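Long-range contacts in chorismate mutase (Clostridium thermocellum, PDB 1XHO), which probably catalyses the rearrangement of chorismate to prephenate, the branch-point step towards phenylalanine and tyrosine, as a trimeric type I (AroH-class) chorismate mutase: residues N44-I49 with D83-A88; T79-A84 with S112-I117. All blocks are in the same frame, centred on the assembly; numbering follows the deposited sequence.

Contact 1 of 2, residues N44-I49 with D83-A88; sequences NTADEI and DAAFPA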
loop_
_atom_site.group_PDB
_atom_site.type_symbol
_atom_site.label_atom_id
_atom_site.label_comp_id
_atom_site.label_asym_id
_atom_site.label_seq_id
_atom_site.Cartn_x
_atom_site.Cartn_y
_atom_site.Cartn_z
ATOM N N ASN C 44 12.948 19.728 2.302
ATOM C CA ASN C 44 12.414 18.904 3.376
ATOM C C ASN C 44 11.858 19.784 4.513
ATOM O O ASN C 44 12.476 19.918 5.573
ATOM C CB ASN C 44 13.502 17.956 3.903
ATOM C CG ASN C 44 12.987 17.020 4.992
ATOM O OD1 ASN C 44 11.823 16.621 4.983
ATOM N ND2 ASN C 44 13.850 16.685 5.943
ATOM N N THR C 45 10.697 20.387 4.269
ATOM C CA THR C 45 10.001 21.190 5.268
ATOM C C THR C 45 8.524 20.800 5.290
ATOM O O THR C 45 8.005 20.318 4.293
ATOM C CB THR C 45 10.130 22.714 4.983
ATOM O OG1 THR C 45 9.758 22.990 3.629
ATOM C CG2 THR C 45 11.544 23.182 5.203
ATOM N N ALA C 46 7.870 21.000 6.435
ATOM C CA ALA C 46 6.455 20.658 6.614
ATOM C C ALA C 46 5.524 21.464 5.713
ATOM O O ALA C 46 4.481 20.961 5.282
ATOM C CB ALA C 46 6.042 20.840 8.085
ATOM N N ASP C 47 5.898 22.713 5.438
ATOM C CA ASP C 47 5.096 23.601 4.587
ATOM C C ASP C 47 5.124 23.161 3.137
ATOM O O ASP C 47 4.085 23.137 2.481
ATOM C CB ASP C 47 5.572 25.059 4.707
ATOM C CG ASP C 47 5.049 25.743 5.962
ATOM O OD1 ASP C 47 3.851 25.579 6.282
ATOM O OD2 ASP C 47 5.835 26.454 6.628
ATOM N N GLU C 48 6.313 22.811 2.650
ATOM C CA GLU C 48 6.489 22.359 1.275
ATOM C C GLU C 48 5.828 21.000 1.027
ATOM O O GLU C 48 5.107 20.823 0.040
ATOM C CB GLU C 48 7.982 22.275 0.917
ATOM C CG GLU C 48 8.617 23.614 0.585
ATOM C CD GLU C 48 8.053 24.218 -0.691
ATOM O OE1 GLU C 48 8.360 23.698 -1.794
ATOM O OE2 GLU C 48 7.294 25.209 -0.586
ATOM N N ILE C 49 6.095 20.050 1.922
ATOM C CA ILE C 49 5.512 18.705 1.846
ATOM C C ILE C 49 3.981 18.768 1.794
ATOM O O ILE C 49 3.354 18.133 0.948
ATOM C CB ILE C 49 5.962 17.822 3.043
ATOM C CG1 ILE C 49 7.435 17.433 2.880
ATOM C CG2 ILE C 49 5.098 16.564 3.149
ATOM C CD1 ILE C 49 8.094 16.857 4.158
ATOM N N ASP C 83 11.285 13.857 5.611
ATOM C CA ASP C 83 10.765 13.367 6.908
ATOM C C ASP C 83 10.057 14.448 7.749
ATOM O O ASP C 83 9.653 14.178 8.872
ATOM C CB ASP C 83 11.903 12.724 7.743
ATOM C CG ASP C 83 12.950 13.747 8.247
ATOM O OD1 ASP C 83 12.816 14.958 7.987
ATOM O OD2 ASP C 83 13.924 13.325 8.911
ATOM N N ALA C 84 9.900 15.656 7.203
ATOM C CA ALA C 84 9.446 16.799 7.995
ATOM C C ALA C 84 7.956 16.750 8.339
ATOM O O ALA C 84 7.537 17.348 9.330
ATOM C CB ALA C 84 9.786 18.113 7.288
ATOM N N ALA C 85 7.155 16.053 7.534
ATOM C CA ALA C 85 5.743 15.849 7.873
ATOM C C ALA C 85 5.074 14.714 7.086
ATOM O O ALA C 85 5.617 14.219 6.097
ATOM C CB ALA C 85 4.959 17.149 7.676
ATOM N N PHE C 86 3.890 14.325 7.562
ATOM C CA PHE C 86 2.992 13.393 6.887
ATOM C C PHE C 86 2.289 14.104 5.726
ATOM O O PHE C 86 1.557 15.078 5.956
ATOM C CB PHE C 86 1.889 12.912 7.846
ATOM C CG PHE C 86 2.294 11.776 8.761
ATOM C CD1 PHE C 86 1.688 10.526 8.643
ATOM C CD2 PHE C 86 3.236 11.964 9.759
ATOM C CE1 PHE C 86 2.032 9.489 9.483
ATOM C CE2 PHE C 86 3.590 10.928 10.611
ATOM C CZ PHE C 86 2.992 9.687 10.476
ATOM N N PRO C 87 2.467 13.614 4.483
ATOM C CA PRO C 87 1.696 14.218 3.378
ATOM C C PRO C 87 0.177 14.116 3.569
ATOM O O PRO C 87 -0.563 14.926 3.008
ATOM C CB PRO C 87 2.150 13.411 2.143
ATOM C CG PRO C 87 3.469 12.821 2.531
ATOM C CD PRO C 87 3.347 12.530 4.005
ATOM N N ALA C 88 -0.266 13.127 4.357
ATOM C CA ALA C 88 -1.682 12.918 4.683
ATOM C C ALA C 88 -2.370 14.132 5.336
ATOM O O ALA C 88 -3.592 14.229 5.316
ATOM C CB ALA C 88 -1.832 11.691 5.596
#
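Two consecutive backbone amides converge on Asn-44 OD1, tying the start of helix 46-63 to the loop that leaves strand 71-78 in this AroH-type fold. Asp-83 N lies 2.9 Å from Asn-44 OD1 and stands above the carbonyl plane of the amide; Ala-84 N, 3.1 Å from Asn-44 OD1, is tilted less far out of that plane and makes the more bent N-H bond. The other half of the Asn-44 amide turns donor: ND2 is 2.9 Å from Asp-83 OD1 along a nearly straight N-H (173°), with the acceptor in the amide plane. The carboxylate, however, receives that N-H from above its own plane, the two flat groups being turned 46° apart. Three bonds thus fix the rotation of the Asn-44 amide, which its extended first torsion (CG anti to the backbone N, chi1 -177°) carries across to the loop.

Past this polar end, the contact becomes apolar. Ala-84 CB sits against the backbone where Thr-45, the N-cap residue, leads into the helix, 3.6 Å from Ala-46 N. Ala-46 CB and Ala-85 CB meet methyl to methyl at 3.9 Å. Ile-49, one turn further along the helix, uses both branches: CG2 reaches Pro-87 CG, whose ring also packs on Val-78 and on Ile-107 of the second subunit, so the loop packs on this helix and also takes part in the subunit interface. The longer branch of Ile-49 ends with CD1 resting 3.6 Å from Ala-85 N and 3.8 Å from Ala-84 CB.

Contact 2 of 2, residues T79-A84 with S112-I117; sequences TKDLDA and SLEKCI
The type I beta turn Thr-79 to Leu-82, just beyond strand 71-78, docks on the start of its antiparallel neighbour, strand 116-124, extending the sheet pairing of this AroH-type fold with side-chain acceptors. Thr-79 N donates to Cys-116 O at 3.2 Å, an ordinary backbone rung. In the return bond, Cys-116 N goes to Thr-79 OG1 (3.0 Å, 162°) instead of to Thr-79 O, which closes the turn by accepting from Leu-82 N. Thr-79 OG1 in turn donates a hydrogen bond to Asp-81 OD1, 2.7 Å away on the syn side of the carboxylate. With CG between its backbone N and carbonyl carbon (chi1 45°), Asp-81 faces the incoming chain; Lys-115 N bonds to Asp-81 OD1 at 3.2 Å, while its bond to Asp-81 OD2 is weak. OD1 therefore takes two donors, one from each segment.

Lys-115 bends back over the turn, but its ammonium stays beyond salt-bridge range of Asp-81, and its aliphatic part does the packing, with CD 3.7 Å from Leu-82 CD2. Beside the loop residue Val-41, Leu-82 crosses Ile-117 at about a right angle, Leu-82 CD1 lying 3.8 Å from Ile-117 CG1.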
loop_
_atom_site.group_PDB
_atom_site.type_symbol
_atom_site.label_atom_id
_atom_site.label_comp_id
_atom_site.label_asym_id
_atom_site.label_seq_id
_atom_site.Cartn_x
_atom_site.Cartn_y
_atom_site.Cartn_z
ATOM N N THR C 79 10.190 9.906 -0.528
ATOM C CA THR C 79 11.561 9.439 -0.594
ATOM C C THR C 79 12.283 9.698 0.742
ATOM O O THR C 79 11.875 10.565 1.524
ATOM C CB THR C 79 12.304 10.105 -1.788
ATOM O OG1 THR C 79 11.961 11.494 -1.860
ATOM C CG2 THR C 79 11.891 9.465 -3.064
ATOM N N LYS C 80 13.336 8.933 0.993
ATOM C CA LYS C 80 14.097 8.965 2.266
ATOM C C LYS C 80 14.505 10.381 2.741
ATOM O O LYS C 80 14.536 10.669 3.953
ATOM C CB LYS C 80 15.344 8.091 2.111
ATOM C CG LYS C 80 16.158 7.902 3.368
ATOM C CD LYS C 80 16.965 6.605 3.304
ATOM C CE LYS C 80 17.928 6.573 2.114
ATOM N NZ LYS C 80 18.907 5.447 2.237
ATOM N N ASP C 81 14.806 11.254 1.782
ATOM C CA ASP C 81 15.200 12.642 2.069
ATOM C C ASP C 81 14.072 13.548 2.583
ATOM O O ASP C 81 14.336 14.670 2.941
ATOM C CB ASP C 81 15.854 13.284 0.833
ATOM C CG ASP C 81 15.081 13.011 -0.453
ATOM O OD1 ASP C 81 13.843 12.882 -0.418
ATOM O OD2 ASP C 81 15.725 12.902 -1.505
ATOM N N LEU C 82 12.827 13.071 2.594
ATOM C CA LEU C 82 11.718 13.812 3.203
ATOM C C LEU C 82 11.229 13.131 4.491
ATOM O O LEU C 82 10.811 11.968 4.458
ATOM C CB LEU C 82 10.541 13.927 2.228
ATOM C CG LEU C 82 10.792 14.594 0.874
ATOM C CD1 LEU C 82 9.485 14.632 0.066
ATOM C CD2 LEU C 82 11.392 16.002 1.051
ATOM N N ASP C 83 11.285 13.857 5.611
ATOM C CA ASP C 83 10.765 13.367 6.908
ATOM C C ASP C 83 10.057 14.448 7.749
ATOM O O ASP C 83 9.653 14.178 8.872
ATOM C CB ASP C 83 11.903 12.724 7.743
ATOM C CG ASP C 83 12.950 13.747 8.247
ATOM O OD1 ASP C 83 12.816 14.958 7.987
ATOM O OD2 ASP C 83 13.924 13.325 8.911
ATOM N N ALA C 84 9.900 15.656 7.203
ATOM C CA ALA C 84 9.446 16.799 7.995
ATOM C C ALA C 84 7.956 16.750 8.339
ATOM O O ALA C 84 7.537 17.348 9.330
ATOM C CB ALA C 84 9.786 18.113 7.288
ATOM N N SER C 112 17.600 7.424 -7.461
ATOM C CA SER C 112 16.226 7.689 -7.915
ATOM C C SER C 112 15.842 9.149 -7.671
ATOM O O SER C 112 16.584 9.895 -7.013
ATOM C CB SER C 112 15.236 6.753 -7.220
ATOM O OG SER C 112 15.368 6.800 -5.813
ATOM N N LEU C 113 14.692 9.557 -8.205
ATOM C CA LEU C 113 14.205 10.921 -8.014
ATOM C C LEU C 113 14.083 11.262 -6.521
ATOM O O LEU C 113 13.410 10.564 -5.753
ATOM C CB LEU C 113 12.860 11.141 -8.713
ATOM C CG LEU C 113 12.312 12.587 -8.762
ATOM C CD1 LEU C 113 13.276 13.524 -9.468
ATOM C CD2 LEU C 113 10.935 12.639 -9.445
ATOM N N GLU C 114 14.743 12.344 -6.130
ATOM C CA GLU C 114 14.752 12.787 -4.756
ATOM C C GLU C 114 13.640 13.803 -4.551
ATOM O O GLU C 114 13.039 14.269 -5.527
ATOM C CB GLU C 114 16.112 13.386 -4.436
ATOM C CG GLU C 114 17.233 12.351 -4.458
ATOM C CD GLU C 114 18.625 12.966 -4.546
ATOM O OE1 GLU C 114 18.793 14.000 -5.240
ATOM O OE2 GLU C 114 19.557 12.395 -3.929
ATOM N N LYS C 115 13.353 14.107 -3.285
ATOM C CA LYS C 115 12.333 15.090 -2.880
ATOM C C LYS C 115 10.939 14.807 -3.451
ATOM O O LYS C 115 10.164 15.740 -3.707
ATOM C CB LYS C 115 12.767 16.512 -3.256
ATOM C CG LYS C 115 14.121 16.945 -2.720
ATOM C CD LYS C 115 14.156 17.041 -1.185
ATOM C CE LYS C 115 15.539 17.594 -0.694
ATOM N NZ LYS C 115 16.039 16.956 0.580
ATOM N N CYS C 116 10.611 13.520 -3.599
ATOM C CA CYS C 116 9.436 13.096 -4.354
ATOM C C CYS C 116 8.323 12.524 -3.476
ATOM O O CYS C 116 8.530 11.565 -2.729
ATOM C CB CYS C 116 9.847 12.068 -5.443
ATOM S SG CYS C 116 8.490 11.416 -6.471
ATOM N N ILE C 117 7.135 13.108 -3.610
ATOM C CA ILE C 117 5.918 12.598 -2.991
ATOM C C ILE C 117 5.065 11.878 -4.043
ATOM O O ILE C 117 4.715 12.464 -5.077
ATOM C CB ILE C 117 5.100 13.747 -2.362
ATOM C CG1 ILE C 117 5.969 14.508 -1.350
ATOM C CG2 ILE C 117 3.825 13.214 -1.711
ATOM C CD1 ILE C 117 5.501 15.888 -1.051
#

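How the contacts relate
Both contacts hold the segment that runs on from strand 71-78: contact 2 fastens its first turn to the sheet, contact 1 its continuation to a helix start. Their segments overlap at Asp-83 and Ala-84, which touch the partner segment only in contact 1. Neither is deep core, but both mix buried and exposed residues. In contact 2 side-chain oxygens of Thr-79 and Asp-81 supplement one backbone rung, whereas in contact 1 a single amide reads two loop N-H groups, and alanine methyls, Ile-49 and Pro-87 make up the apolar part. The two also touch directly: Asn-44 OD1 packs 3.3 Å from Leu-82 CA, Ile-117 CD1 lies 3.7 Å from the backbone oxygen Ile-49 O, and Ile-117 CG2 packs on Pro-87 CB.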